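Local structure of putative periplasmic protein (Wolinella succinogenes, 3KN3) at residues A[64-69]-A[202-207]; A[18-23]-A[79-84]. The protein is a putative periplasmic binding protein whose substrate-binding domain binds glutathione, probably akin to the solute receptors of ABC-type tungstate transporters. All coordinates share one frame; numbering follows the deposited sequence.

Contact 1 (A[64-69]-A[202-207]); sequences KVELEY and FYSIMA
This is helix-on-sheet packing in the periplasmic binding protein fold: helix 63-72 lies on one face of the mixed sheet that includes strand 202-208. Segments 64-69 and 202-207 run nearly parallel, 17° apart, with axes 10.3 Å from each other at closest approach. Ser204 and Met206 project from the strand to meet the helix, whereas Tyr203, a glutathione-binding residue whose ring stacks on His61, starts out on the other face. Glu66 comes down almost straight, its chain extended beyond CG, and reaches Ser204 tip to tip. Ser204 OG donates to Glu66 OE1 at 2.4 Å, a very short bond, though OE1 is crowded in the model and its place is less certain. The buried carboxylate has more partners: OE1 makes a salt bridge to Arg78 NE on the adjacent strand, and OE2 takes the backbone N-H of Ala62, just before the helix. With one charged and two neutral donors around it, the group is likely to stay ionised. An alanine here would remove the carboxylate and would probably leave Ser204, Arg78 and the N-H of Ala62 without their common acceptor, loosening the helix from the sheet.

Met206, a selenomethionine, crosses Glu66 obliquely, its chain also extended. Its CE methyl is pressed tightly against the helix, 3.1 Å from Glu66 O and 3.3 Å from Glu66 CB. Tyr69, about one turn further along the helix, has CG anti to the backbone N (chi1 -158°), which brings its ring alongside Met206; its hydroxyl bonds to Leu47 O. The two side chains slide past each other in opposite directions, a Met-aromatic contact with SE set obliquely to the ring, 3.7 Å from Tyr69 CD2.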
ATOM      1  N   LYS A  64       3.854 -10.585  -2.585  1.00 53.93           N
ATOM      2  CA  LYS A  64       4.112 -11.793  -3.367  1.00 58.54           C
ATOM      3  C   LYS A  64       5.604 -11.942  -3.647  1.00 51.05           C
ATOM      4  O   LYS A  64       6.261 -12.852  -3.130  1.00 44.38           O
ATOM      5  CB  LYS A  64       3.334 -11.762  -4.689  1.00 74.07           C
ATOM      6  CG  LYS A  64       1.805 -11.728  -4.538  1.00 84.83           C
ATOM      7  CD  LYS A  64       1.092 -11.835  -5.898  1.00 90.39           C
ATOM      8  CE  LYS A  64      -0.421 -12.048  -5.744  1.00 91.98           C
ATOM      9  NZ  LYS A  64      -1.107 -12.333  -7.044  1.00 90.72           N
ATOM     10  N   VAL A  65       6.135 -11.027  -4.456  1.00 48.88           N
ATOM     11  CA  VAL A  65       7.525 -11.097  -4.882  1.00 45.97           C
ATOM     12  C   VAL A  65       8.516 -10.779  -3.775  1.00 43.68           C
ATOM     13  O   VAL A  65       9.628 -11.298  -3.790  1.00 46.35           O
ATOM     14  CB  VAL A  65       7.810 -10.190  -6.101  1.00 50.66           C
ATOM     15  CG1 VAL A  65       7.363 -10.876  -7.386  1.00 50.61           C
ATOM     16  CG2 VAL A  65       7.140  -8.847  -5.931  1.00 50.27           C
ATOM     17  N   GLU A  66       8.126  -9.931  -2.825  1.00 37.94           N
ATOM     18  CA  GLU A  66       8.982  -9.659  -1.676  1.00 36.86           C
ATOM     19  C   GLU A  66       9.395 -10.979  -1.043  1.00 36.61           C
ATOM     20  O   GLU A  66      10.565 -11.200  -0.719  1.00 33.03           O
ATOM     21  CB  GLU A  66       8.258  -8.802  -0.641  1.00 41.87           C
ATOM     22  CG  GLU A  66       7.912  -7.405  -1.111  1.00 46.44           C
ATOM     23  CD  GLU A  66       7.108  -6.655  -0.076  1.00 53.41           C
ATOM     24  OE1 GLU A  66       7.124  -7.105   1.090  1.00 56.31           O
ATOM     25  OE2 GLU A  66       6.460  -5.635  -0.418  1.00 53.24           O
ATOM     26  N   LEU A  67       8.421 -11.873  -0.892  1.00 43.30           N
ATOM     27  CA  LEU A  67       8.673 -13.171  -0.275  1.00 50.14           C
ATOM     28  C   LEU A  67       9.572 -14.068  -1.140  1.00 45.24           C
ATOM     29  O   LEU A  67      10.478 -14.718  -0.632  1.00 44.05           O
ATOM     30  CB  LEU A  67       7.352 -13.855   0.084  1.00 56.28           C
ATOM     31  CG  LEU A  67       6.436 -13.012   0.982  1.00 63.68           C
ATOM     32  CD1 LEU A  67       5.587 -13.905   1.881  1.00 64.85           C
ATOM     33  CD2 LEU A  67       7.218 -12.008   1.835  1.00 65.07           C
ATOM     34  N   GLU A  68       9.316 -14.083  -2.444  1.00 46.39           N
ATOM     35  CA  GLU A  68      10.208 -14.719  -3.409  1.00 51.20           C
ATOM     36  C   GLU A  68      11.625 -14.240  -3.196  1.00 46.98           C
ATOM     37  O   GLU A  68      12.569 -15.029  -3.120  1.00 49.01           O
ATOM     38  CB  GLU A  68       9.816 -14.294  -4.818  1.00 59.87           C
ATOM     39  CG  GLU A  68       8.426 -14.648  -5.204  1.00 70.47           C
ATOM     40  CD  GLU A  68       8.409 -15.880  -6.050  1.00 82.43           C
ATOM     41  OE1 GLU A  68       7.303 -16.395  -6.320  1.00 87.81           O
ATOM     42  OE2 GLU A  68       9.513 -16.330  -6.440  1.00 84.78           O
ATOM     43  N   TYR A  69      11.746 -12.917  -3.141  1.00 35.95           N
ATOM     44  CA  TYR A  69      13.013 -12.227  -3.027  1.00 35.59           C
ATOM     45  C   TYR A  69      13.818 -12.752  -1.847  1.00 33.62           C
ATOM     46  O   TYR A  69      14.965 -13.163  -2.011  1.00 33.40           O
ATOM     47  CB  TYR A  69      12.745 -10.736  -2.847  1.00 36.01           C
ATOM     48  CG  TYR A  69      13.878  -9.817  -3.231  1.00 33.71           C
ATOM     49  CD1 TYR A  69      14.306  -9.732  -4.548  1.00 36.41           C
ATOM     50  CD2 TYR A  69      14.491  -8.999  -2.283  1.00 29.09           C
ATOM     51  CE1 TYR A  69      15.317  -8.879  -4.913  1.00 39.52           C
ATOM     52  CE2 TYR A  69      15.501  -8.149  -2.631  1.00 32.36           C
ATOM     53  CZ  TYR A  69      15.917  -8.089  -3.953  1.00 39.05           C
ATOM     54  OH  TYR A  69      16.927  -7.236  -4.325  1.00 34.94           O
ATOM     55  N   PHE A 202       0.937  -1.938   3.704  1.00 42.84           N
ATOM     56  CA  PHE A 202       2.345  -2.001   4.077  1.00 41.37           C
ATOM     57  C   PHE A 202       3.308  -1.900   2.903  1.00 41.99           C
ATOM     58  O   PHE A 202       3.103  -2.517   1.851  1.00 40.39           O
ATOM     59  CB  PHE A 202       2.649  -3.289   4.829  1.00 40.12           C
ATOM     60  CG  PHE A 202       1.830  -3.474   6.058  1.00 43.70           C
ATOM     61  CD1 PHE A 202       2.290  -3.024   7.283  1.00 41.26           C
ATOM     62  CD2 PHE A 202       0.602  -4.106   5.993  1.00 42.48           C
ATOM     63  CE1 PHE A 202       1.544  -3.197   8.421  1.00 42.43           C
ATOM     64  CE2 PHE A 202      -0.150  -4.277   7.132  1.00 42.47           C
ATOM     65  CZ  PHE A 202       0.321  -3.827   8.349  1.00 37.97           C
ATOM     66  N   TYR A 203       4.374  -1.135   3.126  1.00 35.82           N
ATOM     67  CA  TYR A 203       5.516  -1.092   2.233  1.00 37.62           C
ATOM     68  C   TYR A 203       6.718  -1.743   2.940  1.00 44.37           C
ATOM     69  O   TYR A 203       6.993  -1.465   4.104  1.00 48.94           O
ATOM     70  CB  TYR A 203       5.814   0.352   1.844  1.00 36.13           C
ATOM     71  CG  TYR A 203       4.641   1.091   1.211  1.00 40.58           C
ATOM     72  CD1 TYR A 203       4.550   1.252  -0.173  1.00 40.83           C
ATOM     73  CD2 TYR A 203       3.632   1.633   1.999  1.00 42.01           C
ATOM     74  CE1 TYR A 203       3.495   1.932  -0.743  1.00 41.20           C
ATOM     75  CE2 TYR A 203       2.570   2.302   1.440  1.00 36.85           C
ATOM     76  CZ  TYR A 203       2.503   2.451   0.072  1.00 41.76           C
ATOM     77  OH  TYR A 203       1.434   3.117  -0.472  1.00 39.93           O
ATOM     78  N   SER A 204       7.425  -2.617   2.238  1.00 40.72           N
ATOM     79  CA  SER A 204       8.486  -3.401   2.851  1.00 40.58           C
ATOM     80  C   SER A 204       9.874  -2.896   2.520  1.00 37.17           C
ATOM     81  O   SER A 204      10.182  -2.647   1.356  1.00 38.61           O
ATOM     82  CB  SER A 204       8.387  -4.851   2.400  1.00 47.33           C
ATOM     83  OG  SER A 204       7.179  -5.425   2.837  1.00 56.99           O
ATOM     84  N   ILE A 205      10.706  -2.757   3.552  1.00 32.78           N
ATOM     85  CA  ILE A 205      12.118  -2.469   3.386  1.00 29.62           C
ATOM     86  C   ILE A 205      12.842  -3.777   3.544  1.00 33.18           C
ATOM     87  O   ILE A 205      12.552  -4.533   4.460  1.00 31.60           O
ATOM     88  CB  ILE A 205      12.640  -1.520   4.470  1.00 33.99           C
ATOM     89  CG1 ILE A 205      11.827  -0.238   4.488  1.00 41.12           C
ATOM     90  CG2 ILE A 205      14.108  -1.164   4.230  1.00 19.93           C
ATOM     91  CD1 ILE A 205      12.148   0.633   5.659  1.00 47.07           C
HETATM   92  N   MSE A 206      13.766  -4.062   2.637  1.00 31.88           N
HETATM   93  CA  MSE A 206      14.661  -5.199   2.808  1.00 30.76           C
HETATM   94  C   MSE A 206      16.090  -4.759   2.551  1.00 27.59           C
HETATM   95  O   MSE A 206      16.347  -3.921   1.681  1.00 29.38           O
HETATM   96  CB  MSE A 206      14.305  -6.339   1.856  1.00 27.34           C
HETATM   97  CG  MSE A 206      12.951  -6.964   2.127  1.00 37.59           C
HETATM   98 SE   MSE A 206      12.355  -8.090   0.640  1.00 60.18          SE
HETATM   99  CE  MSE A 206      10.800  -8.924   1.445  1.00283.90           C
ATOM    100  N   ALA A 207      17.013  -5.332   3.308  1.00 21.88           N
ATOM    101  CA  ALA A 207      18.423  -5.073   3.115  1.00 25.33           C
ATOM    102  C   ALA A 207      18.958  -5.963   2.028  1.00 27.07           C
ATOM    103  O   ALA A 207      18.527  -7.097   1.853  1.00 27.37           O
ATOM    104  CB  ALA A 207      19.199  -5.299   4.395  1.00 23.09           C
TER

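Contact 2 (A[18-23]-A[79-84])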
ATOM      1  N   THR A  18       3.672   8.522  -3.004  1.00 36.03           N
ATOM      2  CA  THR A  18       2.994   8.675  -1.734  1.00 30.94           C
ATOM      3  C   THR A  18       3.652   9.748  -0.842  1.00 40.43           C
ATOM      4  O   THR A  18       3.019  10.279   0.082  1.00 39.98           O
ATOM      5  CB  THR A  18       2.981   7.338  -0.973  1.00 36.40           C
ATOM      6  OG1 THR A  18       4.276   7.094  -0.404  1.00 37.75           O
ATOM      7  CG2 THR A  18       2.607   6.191  -1.921  1.00 33.24           C
ATOM      8  N   GLY A  19       4.917  10.071  -1.113  1.00 33.61           N
ATOM      9  CA  GLY A  19       5.636  10.981  -0.247  1.00 24.71           C
ATOM     10  C   GLY A  19       6.187  10.373   1.038  1.00 25.59           C
ATOM     11  O   GLY A  19       6.909  11.048   1.773  1.00 32.90           O
ATOM     12  N   LEU A  20       5.871   9.110   1.316  1.00 22.65           N
ATOM     13  CA  LEU A  20       6.415   8.436   2.499  1.00 25.17           C
ATOM     14  C   LEU A  20       7.925   8.712   2.677  1.00 29.36           C
ATOM     15  O   LEU A  20       8.377   9.055   3.766  1.00 28.46           O
ATOM     16  CB  LEU A  20       6.158   6.930   2.421  1.00 24.41           C
ATOM     17  CG  LEU A  20       6.612   6.037   3.588  1.00 32.63           C
ATOM     18  CD1 LEU A  20       6.135   6.593   4.928  1.00 33.47           C
ATOM     19  CD2 LEU A  20       6.137   4.597   3.383  1.00 31.23           C
ATOM     20  N   LEU A  21       8.695   8.568   1.605  1.00 24.94           N
ATOM     21  CA  LEU A  21      10.147   8.694   1.702  1.00 30.16           C
ATOM     22  C   LEU A  21      10.584  10.102   2.077  1.00 35.39           C
ATOM     23  O   LEU A  21      11.553  10.286   2.821  1.00 34.05           O
ATOM     24  CB  LEU A  21      10.814   8.292   0.389  1.00 29.75           C
ATOM     25  CG  LEU A  21      10.747   6.791   0.136  1.00 33.17           C
ATOM     26  CD1 LEU A  21      11.159   6.472  -1.271  1.00 31.29           C
ATOM     27  CD2 LEU A  21      11.638   6.097   1.131  1.00 36.52           C
ATOM     28  N   ASP A  22       9.861  11.086   1.554  1.00 31.25           N
ATOM     29  CA  ASP A  22      10.140  12.490   1.817  1.00 32.29           C
ATOM     30  C   ASP A  22       9.813  12.847   3.250  1.00 34.12           C
ATOM     31  O   ASP A  22      10.271  13.856   3.762  1.00 31.08           O
ATOM     32  CB  ASP A  22       9.336  13.358   0.858  1.00 37.18           C
ATOM     33  CG  ASP A  22       9.649  13.040  -0.584  1.00 48.07           C
ATOM     34  OD1 ASP A  22       8.925  12.214  -1.181  1.00 51.49           O
ATOM     35  OD2 ASP A  22      10.647  13.584  -1.105  1.00 52.63           O
ATOM     36  N   VAL A  23       9.010  12.009   3.895  1.00 36.48           N
ATOM     37  CA  VAL A  23       8.739  12.183   5.302  1.00 36.61           C
ATOM     38  C   VAL A  23       9.870  11.547   6.122  1.00 42.48           C
ATOM     39  O   VAL A  23      10.444  12.191   7.001  1.00 41.52           O
ATOM     40  CB  VAL A  23       7.409  11.561   5.688  1.00 38.02           C
ATOM     41  CG1 VAL A  23       7.174  11.733   7.177  1.00 38.07           C
ATOM     42  CG2 VAL A  23       6.271  12.192   4.884  1.00 37.54           C
ATOM     43  N   THR A  79      11.037  -5.915   6.532  1.00 29.65           N
ATOM     44  CA  THR A  79      10.528  -5.076   7.608  1.00 33.14           C
ATOM     45  C   THR A  79       9.402  -4.175   7.085  1.00 42.03           C
ATOM     46  O   THR A  79       9.643  -3.283   6.281  1.00 45.44           O
ATOM     47  CB  THR A  79      11.675  -4.184   8.169  1.00 38.57           C
ATOM     48  OG1 THR A  79      12.660  -4.999   8.823  1.00 35.67           O
ATOM     49  CG2 THR A  79      11.150  -3.114   9.130  1.00 35.30           C
ATOM     50  N   PRO A  80       8.154  -4.410   7.530  1.00 48.09           N
ATOM     51  CA  PRO A  80       7.032  -3.617   7.015  1.00 42.44           C
ATOM     52  C   PRO A  80       6.903  -2.229   7.629  1.00 40.76           C
ATOM     53  O   PRO A  80       7.147  -2.043   8.823  1.00 42.94           O
ATOM     54  CB  PRO A  80       5.810  -4.457   7.391  1.00 43.14           C
ATOM     55  CG  PRO A  80       6.345  -5.827   7.656  1.00 49.73           C
ATOM     56  CD  PRO A  80       7.685  -5.589   8.272  1.00 49.85           C
ATOM     57  N   VAL A  81       6.519  -1.264   6.797  1.00 33.42           N
ATOM     58  CA  VAL A  81       6.156   0.065   7.262  1.00 35.14           C
ATOM     59  C   VAL A  81       4.714   0.317   6.854  1.00 38.15           C
ATOM     60  O   VAL A  81       4.379   0.288   5.676  1.00 41.21           O
ATOM     61  CB  VAL A  81       7.041   1.155   6.640  1.00 32.46           C
ATOM     62  CG1 VAL A  81       6.577   2.550   7.087  1.00 21.98           C
ATOM     63  CG2 VAL A  81       8.504   0.911   6.972  1.00 30.11           C
HETATM   64  N   MSE A  82       3.849   0.551   7.823  1.00 40.42           N
HETATM   65  CA  MSE A  82       2.441   0.617   7.499  1.00 40.09           C
HETATM   66  C   MSE A  82       2.064   2.047   7.202  1.00 39.86           C
HETATM   67  O   MSE A  82       2.490   2.963   7.901  1.00 46.70           O
HETATM   68  CB  MSE A  82       1.599   0.064   8.630  1.00 45.46           C
HETATM   69  CG  MSE A  82       1.323   1.068   9.703  1.00 56.47           C
HETATM   70 SE   MSE A  82      -0.487   0.840  10.358  1.00142.04          SE
HETATM   71  CE  MSE A  82      -0.324  -0.966  11.060  1.00 31.39           C
ATOM     72  N   TYR A  83       1.270   2.246   6.156  1.00 33.59           N
ATOM     73  CA  TYR A  83       1.023   3.600   5.683  1.00 32.73           C
ATOM     74  C   TYR A  83      -0.021   3.603   4.593  1.00 32.67           C
ATOM     75  O   TYR A  83      -0.070   2.689   3.762  1.00 32.43           O
ATOM     76  CB  TYR A  83       2.322   4.184   5.137  1.00 31.91           C
ATOM     77  CG  TYR A  83       2.275   5.655   4.815  1.00 39.28           C
ATOM     78  CD1 TYR A  83       2.228   6.607   5.826  1.00 42.56           C
ATOM     79  CD2 TYR A  83       2.324   6.101   3.502  1.00 37.19           C
ATOM     80  CE1 TYR A  83       2.204   7.965   5.534  1.00 42.43           C
ATOM     81  CE2 TYR A  83       2.298   7.455   3.200  1.00 40.47           C
ATOM     82  CZ  TYR A  83       2.237   8.385   4.218  1.00 43.29           C
ATOM     83  OH  TYR A  83       2.220   9.738   3.915  1.00 40.76           O
ATOM     84  N   ASN A  84      -0.849   4.640   4.587  1.00 35.32           N
ATOM     85  CA  ASN A  84      -1.789   4.842   3.495  1.00 40.36           C
ATOM     86  C   ASN A  84      -2.753   3.666   3.402  1.00 39.23           C
ATOM     87  O   ASN A  84      -2.839   3.001   2.366  1.00 43.14           O
ATOM     88  CB  ASN A  84      -1.014   4.997   2.184  1.00 40.63           C
ATOM     89  CG  ASN A  84      -1.892   5.422   1.019  1.00 40.23           C
ATOM     90  OD1 ASN A  84      -2.969   6.008   1.203  1.00 37.85           O
ATOM     91  ND2 ASN A  84      -1.417   5.149  -0.204  1.00 33.82           N
TER
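Leu20 lies across the ring of Tyr83, and this pair carries most of the contact. The CD1 methyl of Leu20 sits 3.9 Å from the centroid of the Tyr83 ring and only 9° off its normal, a CH-pi contact almost squarely over the centre. Lower on the same side chain, Leu20 CB comes to 4.0 Å from Tyr83 CE2, so the leucine spreads over the ring from its middle to one flank. The two side chains slide past each other in opposite directions, each with CG anti to its backbone N. The other methyl, Leu20 CD2, reaches on to Val81, 4.3 Å from CG1, and extends the apolar patch along the strand. Thr18 adds a looser touch, its OG1 lying 4.1 Å from Tyr83 CE2 and oblique to the ring.

Behind this first shell, an ST turn sets the position of Leu20. Thr18 OG1, in the crowded position between backbone N and carbonyl carbon, accepts the N-H of Leu20 at 3.1 Å with a nearly straight angle of 164°. The same hydroxyl also bonds to Thr15 O. Gly19 makes the bend at the N-cap with positive phi, where a CB would jam against the carbonyl oxygen of Thr18, and its own carbonyl O receives Val23 N at 3.1 Å. On the other segment, Asn84 OD1 bonds to Gly174 N and Asn84 O to ND2 of the glutathione-binding Asn201.

Phe240, near the chain end, also touches Tyr83. The contact thus joins the break between helices 13-18 and 20-32 to the end of strand 78-82, just before the chain enters strand 86-90 of the second sheet; Val81 of strand 78-82 also packs on Ile228 of helix 218-229.

Contacts 1 and 2 have centres 14 Å apart and share one sheet, where strands 202-208 and 78-82 are antiparallel neighbours. Probable backbone hydrogen bonds join them, Tyr203 O to Val81 N at 2.7 Å and Ile205 O to Thr79 N at 2.9 Å. Contact 1 puts helix 63-72 on one face of the sheet; contact 2 brings the start of helix 20-32 to the other. Along the chain the segments alternate: 18-23, 64-69, 79-84, 202-207. Between the last two the chain makes the second sheet and comes back. Both contacts lie in one lobe, beside the paired strands where the chain passes between lobes; one, 202-208, carries Tyr203 of the glutathione site.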